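Local coordinates for protein (polyandrocarpa lectin) (PDB 1BYF), which binds galactose in a calcium-dependent manner as a homodimeric C-type lectin of a tunicate and serves in its defence against microorganisms, at residues Y20-S31 and R115-L123. Sequence-based numbering, arbitrary orientation.
Sequences YCQSRGMALVSS and RRVICEKEL
Cys21, on helix 14-22, is joined to Cys119 on strand 115-122 by a disulfide, SG to SG 2.0 Å with a chi3 of -79°. This is the disulfide of the C-type lectin fold that ties the first helix to the C-terminal strand. The tight part of the contact gathers around it: Val117 CG1 lies 3.7 Å from Cys21 SG and also meets Leu28 CD1, the Val117 and Leu28 side chains crossing at about a right angle. The Tyr20 ring turns its edge to Cys119 SG, which sits in the ring plane 5.2 Å from the centroid. Met26 lays its CB, SD and methyl against Cys119 and the Glu120 backbone.

After a Schellman motif with Gly25 at positive phi, the chain runs antiparallel to the strand. Ala27 and Glu120 form a hydrogen-bonded pair, with Glu120 N to Ala27 O at 2.7 Å, and Val29 N continues to Ile118 O. Val29 and Ile118 lie side by side, pointing the same way.

Glu120 leaves the strand with CG wedged between its backbone N and carbonyl carbon (chi1 72°), then runs extended to the loop at Ser30 and Ser31. Ser30 N reaches Glu120 OE1 from above the carboxylate plane at 2.8 Å, while Ser31 OG gives its hydrogen to Glu120 OE2 on the syn side, 23° out of the carboxylate plane, at 2.9 Å; Ala32 N also binds Glu120 OE1, and Tyr3 OH pairs with Ser31 OG.

The looser, solvent side is at Gly25 and Lys121, where Lys121 passes Gly25 with its CD 3.6 Å from Gly25 O before the end of its chain leads away. The disulfide thus ties helix 14-22 to the strand, whereas a buried carboxylate, probably ionised, with three donors around it, holds the loop beyond strand 27-28.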
ATOM      1  N   TYR A  20       5.757 -12.810   8.917  1.00 24.50           N
ATOM      2  CA  TYR A  20       4.630 -11.887   9.015  1.00 24.52           C
ATOM      3  C   TYR A  20       3.810 -11.939   7.729  1.00 23.76           C
ATOM      4  O   TYR A  20       2.586 -12.065   7.755  1.00 23.13           O
ATOM      5  CB  TYR A  20       5.164 -10.473   9.267  1.00 25.68           C
ATOM      6  CG  TYR A  20       4.120  -9.379   9.293  1.00 26.67           C
ATOM      7  CD1 TYR A  20       3.653  -8.822   8.110  1.00 26.96           C
ATOM      8  CD2 TYR A  20       3.604  -8.901  10.490  1.00 27.10           C
ATOM      9  CE1 TYR A  20       2.698  -7.826   8.115  1.00 27.62           C
ATOM     10  CE2 TYR A  20       2.655  -7.894  10.511  1.00 27.97           C
ATOM     11  CZ  TYR A  20       2.208  -7.367   9.319  1.00 28.20           C
ATOM     12  OH  TYR A  20       1.246  -6.382   9.287  1.00 29.53           O
ATOM     13  N   CYS A  21       4.496 -11.826   6.592  1.00 23.41           N
ATOM     14  CA  CYS A  21       3.820 -11.850   5.299  1.00 23.19           C
ATOM     15  C   CYS A  21       3.229 -13.230   5.014  1.00 25.35           C
ATOM     16  O   CYS A  21       2.094 -13.370   4.560  1.00 24.41           O
ATOM     17  CB  CYS A  21       4.746 -11.425   4.163  1.00 21.00           C
ATOM     18  SG  CYS A  21       5.352  -9.721   4.223  1.00 18.15           S
ATOM     19  N   GLN A  22       4.016 -14.267   5.285  1.00 28.55           N
ATOM     20  CA  GLN A  22       3.596 -15.642   5.042  1.00 31.29           C
ATOM     21  C   GLN A  22       2.323 -16.003   5.795  1.00 31.96           C
ATOM     22  O   GLN A  22       1.453 -16.683   5.247  1.00 32.45           O
ATOM     23  CB  GLN A  22       4.711 -16.623   5.415  1.00 33.11           C
ATOM     24  CG  GLN A  22       5.907 -16.607   4.482  1.00 36.06           C
ATOM     25  CD  GLN A  22       5.600 -17.122   3.090  1.00 37.64           C
ATOM     26  OE1 GLN A  22       5.554 -18.331   2.846  1.00 38.92           O
ATOM     27  NE2 GLN A  22       5.397 -16.196   2.159  1.00 38.15           N
ATOM     28  N   SER A  23       2.216 -15.563   7.042  1.00 32.48           N
ATOM     29  CA  SER A  23       1.053 -15.856   7.866  1.00 33.31           C
ATOM     30  C   SER A  23      -0.209 -15.215   7.294  1.00 33.58           C
ATOM     31  O   SER A  23      -1.324 -15.576   7.663  1.00 33.25           O
ATOM     32  CB  SER A  23       1.275 -15.335   9.288  1.00 33.70           C
ATOM     33  OG  SER A  23       1.373 -13.915   9.264  1.00 34.37           O
ATOM     34  N   ARG A  24      -0.025 -14.242   6.409  1.00 33.07           N
ATOM     35  CA  ARG A  24      -1.133 -13.539   5.786  1.00 32.99           C
ATOM     36  C   ARG A  24      -1.427 -14.051   4.380  1.00 31.94           C
ATOM     37  O   ARG A  24      -2.239 -13.446   3.679  1.00 32.53           O
ATOM     38  CB  ARG A  24      -0.807 -12.049   5.704  1.00 34.19           C
ATOM     39  CG  ARG A  24      -1.573 -11.143   6.641  1.00 35.78           C
ATOM     40  CD  ARG A  24      -0.744  -9.878   6.898  1.00 37.01           C
ATOM     41  NE  ARG A  24       0.053 -10.126   8.088  1.00 38.47           N
ATOM     42  CZ  ARG A  24      -0.215  -9.684   9.305  1.00 39.19           C
ATOM     43  NH1 ARG A  24      -1.246  -8.895   9.556  1.00 39.74           N
ATOM     44  NH2 ARG A  24       0.597 -10.035  10.297  1.00 39.66           N
ATOM     45  N   GLY A  25      -0.765 -15.118   3.964  1.00 30.22           N
ATOM     46  CA  GLY A  25      -0.956 -15.657   2.624  1.00 28.47           C
ATOM     47  C   GLY A  25      -0.228 -14.818   1.581  1.00 27.22           C
ATOM     48  O   GLY A  25      -0.525 -14.898   0.389  1.00 27.44           O
ATOM     49  N   MET A  26       0.756 -14.034   2.022  1.00 25.07           N
ATOM     50  CA  MET A  26       1.510 -13.178   1.114  1.00 23.12           C
ATOM     51  C   MET A  26       3.004 -13.453   1.248  1.00 22.94           C
ATOM     52  O   MET A  26       3.388 -14.372   1.970  1.00 23.23           O
ATOM     53  CB  MET A  26       1.218 -11.711   1.439  1.00 21.76           C
ATOM     54  CG  MET A  26      -0.253 -11.395   1.684  1.00 20.17           C
ATOM     55  SD  MET A  26      -0.515  -9.634   2.004  1.00 17.86           S
ATOM     56  CE  MET A  26      -0.251  -8.972   0.370  1.00 16.71           C
ATOM     57  N   ALA A  27       3.832 -12.660   0.586  1.00 22.00           N
ATOM     58  CA  ALA A  27       5.276 -12.808   0.651  1.00 21.51           C
ATOM     59  C   ALA A  27       5.947 -11.440   0.759  1.00 21.05           C
ATOM     60  O   ALA A  27       5.402 -10.449   0.263  1.00 19.87           O
ATOM     61  CB  ALA A  27       5.811 -13.520  -0.588  1.00 21.55           C
ATOM     62  N   LEU A  28       7.119 -11.401   1.386  1.00 19.73           N
ATOM     63  CA  LEU A  28       7.848 -10.128   1.485  1.00 19.61           C
ATOM     64  C   LEU A  28       8.005  -9.609   0.060  1.00 19.23           C
ATOM     65  O   LEU A  28       8.359 -10.397  -0.825  1.00 19.79           O
ATOM     66  CB  LEU A  28       9.170 -10.350   2.199  1.00 20.13           C
ATOM     67  CG  LEU A  28       9.895  -9.167   2.827  1.00 20.42           C
ATOM     68  CD1 LEU A  28       8.984  -8.368   3.744  1.00 20.42           C
ATOM     69  CD2 LEU A  28      11.107  -9.691   3.611  1.00 20.86           C
ATOM     70  N   VAL A  29       7.681  -8.350  -0.193  1.00 18.22           N
ATOM     71  CA  VAL A  29       7.694  -7.817  -1.551  1.00 17.12           C
ATOM     72  C   VAL A  29       8.942  -8.214  -2.325  1.00 17.82           C
ATOM     73  O   VAL A  29      10.072  -8.109  -1.845  1.00 17.53           O
ATOM     74  CB  VAL A  29       7.481  -6.296  -1.555  1.00 17.16           C
ATOM     75  CG1 VAL A  29       8.717  -5.565  -1.054  1.00 16.34           C
ATOM     76  CG2 VAL A  29       7.073  -5.804  -2.941  1.00 15.91           C
ATOM     77  N   SER A  30       8.724  -8.683  -3.557  1.00 17.92           N
ATOM     78  CA  SER A  30       9.818  -9.118  -4.417  1.00 17.98           C
ATOM     79  C   SER A  30       9.494  -8.904  -5.885  1.00 17.38           C
ATOM     80  O   SER A  30      10.005  -7.949  -6.474  1.00 17.44           O
ATOM     81  CB  SER A  30      10.164 -10.585  -4.147  1.00 18.64           C
ATOM     82  OG  SER A  30       9.041 -11.416  -4.365  1.00 20.81           O
ATOM     83  N   SER A  31       8.674  -9.753  -6.497  1.00 17.37           N
ATOM     84  CA  SER A  31       8.368  -9.561  -7.916  1.00 17.39           C
ATOM     85  C   SER A  31       7.751  -8.196  -8.161  1.00 17.12           C
ATOM     86  O   SER A  31       8.015  -7.606  -9.213  1.00 16.40           O
ATOM     87  CB  SER A  31       7.474 -10.667  -8.469  1.00 18.60           C
ATOM     88  OG  SER A  31       6.119 -10.428  -8.160  1.00 20.42           O
ATOM     89  N   ARG A 115      12.533  -2.982  11.074  1.00 17.30           N
ATOM     90  CA  ARG A 115      12.115  -2.119   9.974  1.00 16.87           C
ATOM     91  C   ARG A 115      10.660  -2.457   9.621  1.00 15.88           C
ATOM     92  O   ARG A 115      10.168  -3.507  10.011  1.00 14.39           O
ATOM     93  CB  ARG A 115      12.965  -2.254   8.718  1.00 18.46           C
ATOM     94  CG  ARG A 115      14.426  -2.561   9.002  1.00 20.24           C
ATOM     95  CD  ARG A 115      15.227  -2.611   7.703  1.00 22.59           C
ATOM     96  NE  ARG A 115      16.168  -1.496   7.728  1.00 25.36           N
ATOM     97  CZ  ARG A 115      17.340  -1.498   8.349  1.00 25.83           C
ATOM     98  NH1 ARG A 115      17.798  -2.556   8.993  1.00 26.19           N
ATOM     99  NH2 ARG A 115      18.062  -0.390   8.295  1.00 27.08           N
ATOM    100  N   ARG A 116      10.051  -1.537   8.886  1.00 15.24           N
ATOM    101  CA  ARG A 116       8.661  -1.736   8.469  1.00 15.59           C
ATOM    102  C   ARG A 116       8.602  -2.856   7.441  1.00 15.49           C
ATOM    103  O   ARG A 116       9.626  -3.328   6.948  1.00 15.38           O
ATOM    104  CB  ARG A 116       8.067  -0.422   7.970  1.00 15.18           C
ATOM    105  CG  ARG A 116       7.708   0.547   9.092  1.00 15.01           C
ATOM    106  CD  ARG A 116       7.330   1.914   8.545  1.00 15.49           C
ATOM    107  NE  ARG A 116       6.669   2.753   9.534  1.00 16.09           N
ATOM    108  CZ  ARG A 116       7.231   3.296  10.607  1.00 16.56           C
ATOM    109  NH1 ARG A 116       8.523   3.124  10.883  1.00 16.53           N
ATOM    110  NH2 ARG A 116       6.492   4.034  11.431  1.00 16.07           N
ATOM    111  N   VAL A 117       7.392  -3.300   7.135  1.00 15.21           N
ATOM    112  CA  VAL A 117       7.195  -4.437   6.250  1.00 14.60           C
ATOM    113  C   VAL A 117       6.266  -4.152   5.078  1.00 14.29           C
ATOM    114  O   VAL A 117       5.259  -3.458   5.197  1.00 13.37           O
ATOM    115  CB  VAL A 117       6.613  -5.609   7.074  1.00 14.58           C
ATOM    116  CG1 VAL A 117       6.481  -6.871   6.222  1.00 14.30           C
ATOM    117  CG2 VAL A 117       7.490  -5.897   8.296  1.00 15.01           C
ATOM    118  N   ILE A 118       6.619  -4.737   3.944  1.00 13.75           N
ATOM    119  CA  ILE A 118       5.858  -4.659   2.714  1.00 14.32           C
ATOM    120  C   ILE A 118       5.661  -6.083   2.189  1.00 14.91           C
ATOM    121  O   ILE A 118       6.647  -6.782   1.947  1.00 14.17           O
ATOM    122  CB  ILE A 118       6.546  -3.843   1.607  1.00 14.24           C
ATOM    123  CG1 ILE A 118       6.921  -2.462   2.149  1.00 13.87           C
ATOM    124  CG2 ILE A 118       5.635  -3.719   0.389  1.00 13.94           C
ATOM    125  CD1 ILE A 118       7.747  -1.639   1.179  1.00 14.44           C
ATOM    126  N   CYS A 119       4.402  -6.479   2.047  1.00 15.11           N
ATOM    127  CA  CYS A 119       4.087  -7.797   1.529  1.00 15.81           C
ATOM    128  C   CYS A 119       3.372  -7.675   0.180  1.00 16.74           C
ATOM    129  O   CYS A 119       2.744  -6.653  -0.106  1.00 15.58           O
ATOM    130  CB  CYS A 119       3.169  -8.586   2.458  1.00 16.44           C
ATOM    131  SG  CYS A 119       3.656  -8.590   4.189  1.00 16.84           S
ATOM    132  N   GLU A 120       3.485  -8.744  -0.605  1.00 16.98           N
ATOM    133  CA  GLU A 120       2.850  -8.815  -1.906  1.00 17.76           C
ATOM    134  C   GLU A 120       2.128 -10.153  -2.099  1.00 19.48           C
ATOM    135  O   GLU A 120       2.404 -11.158  -1.448  1.00 18.40           O
ATOM    136  CB  GLU A 120       3.853  -8.651  -3.052  1.00 18.06           C
ATOM    137  CG  GLU A 120       4.779  -9.835  -3.292  1.00 17.97           C
ATOM    138  CD  GLU A 120       5.596  -9.761  -4.561  1.00 17.99           C
ATOM    139  OE1 GLU A 120       6.258  -8.734  -4.831  1.00 16.82           O
ATOM    140  OE2 GLU A 120       5.610 -10.758  -5.333  1.00 18.61           O
ATOM    141  N   LYS A 121       1.216 -10.138  -3.062  1.00 21.06           N
ATOM    142  CA  LYS A 121       0.511 -11.333  -3.490  1.00 23.38           C
ATOM    143  C   LYS A 121       0.071 -11.107  -4.940  1.00 24.43           C
ATOM    144  O   LYS A 121      -0.745 -10.232  -5.234  1.00 23.92           O
ATOM    145  CB  LYS A 121      -0.655 -11.750  -2.607  1.00 24.50           C
ATOM    146  CG  LYS A 121      -1.319 -13.033  -3.094  1.00 26.59           C
ATOM    147  CD  LYS A 121      -2.529 -13.374  -2.237  1.00 27.73           C
ATOM    148  CE  LYS A 121      -3.453 -14.336  -2.973  1.00 29.01           C
ATOM    149  NZ  LYS A 121      -2.687 -15.530  -3.440  1.00 30.03           N
ATOM    150  N   GLU A 122       0.713 -11.858  -5.831  1.00 25.67           N
ATOM    151  CA  GLU A 122       0.384 -11.758  -7.248  1.00 27.85           C
ATOM    152  C   GLU A 122      -1.071 -12.180  -7.436  1.00 27.70           C
ATOM    153  O   GLU A 122      -1.542 -13.101  -6.770  1.00 27.52           O
ATOM    154  CB  GLU A 122       1.315 -12.616  -8.103  1.00 30.04           C
ATOM    155  CG  GLU A 122       0.743 -12.946  -9.472  1.00 32.49           C
ATOM    156  CD  GLU A 122       1.716 -12.798 -10.618  1.00 33.73           C
ATOM    157  OE1 GLU A 122       2.945 -12.792 -10.386  1.00 34.92           O
ATOM    158  OE2 GLU A 122       1.249 -12.674 -11.773  1.00 34.16           O
ATOM    159  N   LEU A 123      -1.771 -11.531  -8.347  1.00 27.21           N
ATOM    160  CA  LEU A 123      -3.163 -11.862  -8.622  1.00 27.16           C
ATOM    161  C   LEU A 123      -3.293 -12.343 -10.065  1.00 27.64           C
ATOM    162  O   LEU A 123      -2.856 -11.594 -10.944  1.00 26.66           O
ATOM    163  CB  LEU A 123      -4.043 -10.628  -8.443  1.00 26.29           C
ATOM    164  CG  LEU A 123      -4.100  -9.995  -7.056  1.00 26.28           C
ATOM    165  CD1 LEU A 123      -4.783  -8.634  -7.123  1.00 26.11           C
ATOM    166  CD2 LEU A 123      -4.816 -10.898  -6.061  1.00 25.90           C
TER